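Local coordinates for oxidoreductase, Gfo/Idh/MocA family (Pseudomonas syringae pv. tomato, PDB 3DTY), which probably works as a nucleotide-dependent oxidoreductase of the Gfo/Idh/MocA family and binds magnesium, at residues 98-106 / 118-128. Sequence-based numbering, arbitrary orientation.
Sequences HYSITKAAL and LCFTVEQAENL. With MG (magnesium ion), chain F.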
loop_
_atom_site.group_PDB
_atom_site.type_symbol
_atom_site.label_atom_id
_atom_site.label_comp_id
_atom_site.label_asym_id
_atom_site.label_seq_id
_atom_site.Cartn_x
_atom_site.Cartn_y
_atom_site.Cartn_z
ATOM N N HIS A 98 -16.367 37.005 1.715
ATOM C CA HIS A 98 -16.498 36.557 0.338
ATOM C C HIS A 98 -17.716 37.100 -0.402
ATOM O O HIS A 98 -17.615 37.536 -1.555
ATOM C CB HIS A 98 -16.487 35.033 0.295
ATOM C CG HIS A 98 -15.196 34.432 0.759
ATOM N ND1 HIS A 98 -14.962 33.073 0.760
ATOM C CD2 HIS A 98 -14.067 35.008 1.238
ATOM C CE1 HIS A 98 -13.745 32.839 1.219
ATOM N NE2 HIS A 98 -13.180 33.998 1.515
ATOM N N TYR A 99 -18.867 37.092 0.254
ATOM C CA TYR A 99 -20.070 37.576 -0.396
ATOM C C TYR A 99 -20.011 39.033 -0.844
ATOM O O TYR A 99 -20.276 39.334 -2.008
ATOM C CB TYR A 99 -21.288 37.400 0.503
ATOM C CG TYR A 99 -22.510 38.075 -0.067
ATOM C CD1 TYR A 99 -23.192 37.518 -1.143
ATOM C CD2 TYR A 99 -22.958 39.294 0.437
ATOM C CE1 TYR A 99 -24.297 38.153 -1.709
ATOM C CE2 TYR A 99 -24.061 39.945 -0.122
ATOM C CZ TYR A 99 -24.724 39.363 -1.196
ATOM O OH TYR A 99 -25.806 39.991 -1.765
ATOM N N SER A 100 -19.676 39.935 0.074
ATOM C CA SER A 100 -19.640 41.359 -0.260
ATOM C C SER A 100 -18.544 41.725 -1.249
ATOM O O SER A 100 -18.755 42.538 -2.148
ATOM C CB SER A 100 -19.496 42.194 1.011
ATOM O OG SER A 100 -18.371 41.774 1.754
ATOM N N ILE A 101 -17.372 41.122 -1.099
ATOM C CA ILE A 101 -16.282 41.429 -2.010
ATOM C C ILE A 101 -16.597 40.918 -3.414
ATOM O O ILE A 101 -16.400 41.633 -4.392
ATOM C CB ILE A 101 -14.954 40.847 -1.493
ATOM C CG1 ILE A 101 -14.619 41.500 -0.147
ATOM C CG2 ILE A 101 -13.848 41.085 -2.506
ATOM C CD1 ILE A 101 -13.341 41.015 0.503
ATOM N N THR A 102 -17.110 39.696 -3.515
ATOM C CA THR A 102 -17.461 39.143 -4.822
ATOM C C THR A 102 -18.524 40.018 -5.489
ATOM O O THR A 102 -18.486 40.241 -6.697
ATOM C CB THR A 102 -18.016 37.711 -4.708
ATOM O OG1 THR A 102 -17.018 36.847 -4.144
ATOM C CG2 THR A 102 -18.416 37.181 -6.095
ATOM N N LYS A 103 -19.473 40.509 -4.695
ATOM C CA LYS A 103 -20.536 41.363 -5.222
ATOM C C LYS A 103 -19.952 42.659 -5.785
ATOM O O LYS A 103 -20.253 43.050 -6.914
ATOM C CB LYS A 103 -21.539 41.688 -4.116
ATOM C CG LYS A 103 -22.790 42.443 -4.566
ATOM C CD LYS A 103 -23.807 42.500 -3.427
ATOM C CE LYS A 103 -24.995 43.367 -3.776
ATOM N NZ LYS A 103 -24.615 44.800 -3.881
ATOM N N ALA A 104 -19.117 43.318 -4.988
ATOM C CA ALA A 104 -18.477 44.565 -5.397
ATOM C C ALA A 104 -17.640 44.351 -6.658
ATOM O O ALA A 104 -17.680 45.151 -7.588
ATOM C CB ALA A 104 -17.595 45.098 -4.262
ATOM N N ALA A 105 -16.878 43.266 -6.687
ATOM C CA ALA A 105 -16.052 42.964 -7.844
ATOM C C ALA A 105 -16.914 42.784 -9.091
ATOM O O ALA A 105 -16.606 43.340 -10.141
ATOM C CB ALA A 105 -15.230 41.712 -7.592
ATOM N N LEU A 106 -17.983 42.000 -8.983
ATOM C CA LEU A 106 -18.861 41.777 -10.130
ATOM C C LEU A 106 -19.491 43.092 -10.600
ATOM O O LEU A 106 -19.520 43.396 -11.800
ATOM C CB LEU A 106 -19.968 40.775 -9.781
ATOM C CG LEU A 106 -19.594 39.294 -9.629
ATOM C CD1 LEU A 106 -20.812 38.501 -9.167
ATOM C CD2 LEU A 106 -19.080 38.746 -10.967
ATOM N N LEU A 118 -18.170 30.266 -1.411
ATOM C CA LEU A 118 -18.586 31.452 -2.142
ATOM C C LEU A 118 -19.252 32.436 -1.183
ATOM O O LEU A 118 -19.066 33.647 -1.278
ATOM C CB LEU A 118 -19.573 31.057 -3.231
ATOM C CG LEU A 118 -20.109 32.216 -4.059
ATOM C CD1 LEU A 118 -18.967 32.870 -4.822
ATOM C CD2 LEU A 118 -21.171 31.696 -5.009
ATOM N N CYS A 119 -20.038 31.892 -0.262
ATOM C CA CYS A 119 -20.746 32.686 0.730
ATOM C C CYS A 119 -21.384 31.721 1.727
ATOM O O CYS A 119 -21.086 30.522 1.703
ATOM C CB CYS A 119 -21.804 33.565 0.049
ATOM S SG CYS A 119 -22.873 32.687 -1.124
ATOM N N PHE A 120 -22.250 32.223 2.599
ATOM C CA PHE A 120 -22.871 31.367 3.605
ATOM C C PHE A 120 -24.306 30.925 3.347
ATOM O O PHE A 120 -24.703 29.836 3.770
ATOM C CB PHE A 120 -22.802 32.038 4.977
ATOM C CG PHE A 120 -21.405 32.189 5.510
ATOM C CD1 PHE A 120 -20.441 31.217 5.256
ATOM C CD2 PHE A 120 -21.063 33.283 6.299
ATOM C CE1 PHE A 120 -19.158 31.325 5.785
ATOM C CE2 PHE A 120 -19.784 33.405 6.836
ATOM C CZ PHE A 120 -18.825 32.425 6.577
ATOM N N THR A 121 -25.088 31.749 2.659
ATOM C CA THR A 121 -26.482 31.400 2.406
ATOM C C THR A 121 -26.803 31.252 0.922
ATOM O O THR A 121 -26.181 31.888 0.074
ATOM C CB THR A 121 -27.428 32.463 2.961
ATOM O OG1 THR A 121 -27.331 33.632 2.142
ATOM C CG2 THR A 121 -27.067 32.819 4.408
ATOM N N VAL A 122 -27.792 30.414 0.629
ATOM C CA VAL A 122 -28.227 30.182 -0.744
ATOM C C VAL A 122 -28.734 31.478 -1.379
ATOM O O VAL A 122 -28.467 31.746 -2.553
ATOM C CB VAL A 122 -29.342 29.110 -0.795
ATOM C CG1 VAL A 122 -29.930 29.013 -2.205
ATOM C CG2 VAL A 122 -28.775 27.758 -0.364
ATOM N N GLU A 123 -29.455 32.283 -0.602
ATOM C CA GLU A 123 -29.991 33.550 -1.106
ATOM C C GLU A 123 -28.851 34.455 -1.582
ATOM O O GLU A 123 -28.950 35.075 -2.642
ATOM C CB GLU A 123 -30.818 34.250 -0.014
ATOM C CG GLU A 123 -31.537 35.536 -0.445
ATOM C CD GLU A 123 -30.613 36.744 -0.495
ATOM O OE1 GLU A 123 -29.765 36.881 0.412
ATOM O OE2 GLU A 123 -30.740 37.570 -1.428
ATOM N N GLN A 124 -27.777 34.534 -0.798
ATOM C CA GLN A 124 -26.628 35.344 -1.188
ATOM C C GLN A 124 -26.030 34.720 -2.447
ATOM O O GLN A 124 -25.726 35.421 -3.409
ATOM C CB GLN A 124 -25.571 35.379 -0.074
ATOM C CG GLN A 124 -26.037 36.041 1.206
ATOM C CD GLN A 124 -25.018 35.935 2.326
ATOM O OE1 GLN A 124 -24.288 34.947 2.429
ATOM N NE2 GLN A 124 -24.978 36.944 3.182
ATOM N N ALA A 125 -25.875 33.397 -2.440
ATOM C CA ALA A 125 -25.319 32.691 -3.594
ATOM C C ALA A 125 -26.094 33.008 -4.876
ATOM O O ALA A 125 -25.495 33.278 -5.921
ATOM C CB ALA A 125 -25.336 31.203 -3.344
ATOM N N GLU A 126 -27.422 32.970 -4.796
ATOM C CA GLU A 126 -28.268 33.254 -5.952
ATOM C C GLU A 126 -28.106 34.703 -6.403
ATOM O O GLU A 126 -28.276 35.007 -7.585
ATOM C CB GLU A 126 -29.739 32.976 -5.623
ATOM C CG GLU A 126 -30.011 31.549 -5.188
ATOM C CD GLU A 126 -30.079 30.576 -6.345
ATOM O OE1 GLU A 126 -29.570 30.899 -7.438
ATOM O OE2 GLU A 126 -30.638 29.475 -6.155
ATOM N N ASN A 127 -27.779 35.593 -5.466
ATOM C CA ASN A 127 -27.571 37.006 -5.796
ATOM C C ASN A 127 -26.307 37.168 -6.632
ATOM O O ASN A 127 -26.289 37.917 -7.609
ATOM C CB ASN A 127 -27.426 37.870 -4.536
ATOM C CG ASN A 127 -28.705 37.967 -3.739
ATOM O OD1 ASN A 127 -29.784 37.656 -4.237
ATOM N ND2 ASN A 127 -28.593 38.419 -2.491
ATOM N N LEU A 128 -25.245 36.472 -6.234
ATOM C CA LEU A 128 -23.981 36.544 -6.952
ATOM C C LEU A 128 -24.151 35.957 -8.352
ATOM O O LEU A 128 -23.618 36.487 -9.330
ATOM C CB LEU A 128 -22.896 35.797 -6.171
ATOM C CG LEU A 128 -22.606 36.330 -4.758
ATOM C CD1 LEU A 128 -21.504 35.510 -4.100
ATOM C CD2 LEU A 128 -22.184 37.789 -4.847
HETATM MG MG MG F . -31.733 37.872 -3.234
HETATM O O HOH W 1 -31.513 35.957 -4.109
HETATM O O HOH W 2 -32.401 37.869 -5.423
HETATM O O HOH W 3 -33.553 37.547 -2.885
HETATM O O HOH W 4 -31.612 39.797 -3.250
#
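With its CG anti to the backbone N (chi1 172°), Tyr-99 swings its ring out from helix 98-106 onto the first turns of helix 122-128, where Gln-124, its CG beside its own backbone N, rises to meet it. The result illustrates how one aromatic side chain can join two nearly parallel helices. Gln-124 CG lies over one ring face, 4.0 Å from the centroid, in a CH-pi contact, and the amide beyond it stacks on the ring with the two planes only 6° apart. The same amide turns OE1 back to the loop, where it takes weak bonds from Phe-120 N and Thr-121 N. Thr-121 sits at the N-cap and with Gln-124 fits a capping box, although the place of Thr-121 OG1 is less certain.

At the far end of the ring, Asn-127 ND2 donates to Tyr-99 OH over 3.3 Å, its amide steeply inclined to the ring. Asn-127 OD1 binds the magnesium ion at 2.2 Å, one turn along from Glu-123 OE2 at 2.1 Å, and four waters complete the six ligands. The tyrosine hydroxyl is thus a second-shell partner of a metal ligand.

Deeper in, Leu-128 CD2 packs 3.8 Å from Tyr-99 CE1 and 4.0 Å from Thr-102 CG2, while Thr-102 itself leans on Val-112 and Cys-114 of the sheet. On the other flank, Tyr-99 CB meets Cys-119 CB at 3.9 Å. The axes of 98-106 and 122-128 approach to 10.4 Å at 15°, the near-parallel pairing of helices from two successive beta-alpha-beta units that share strand 111-114 of the parallel sheet, as expected of a Rossmann fold.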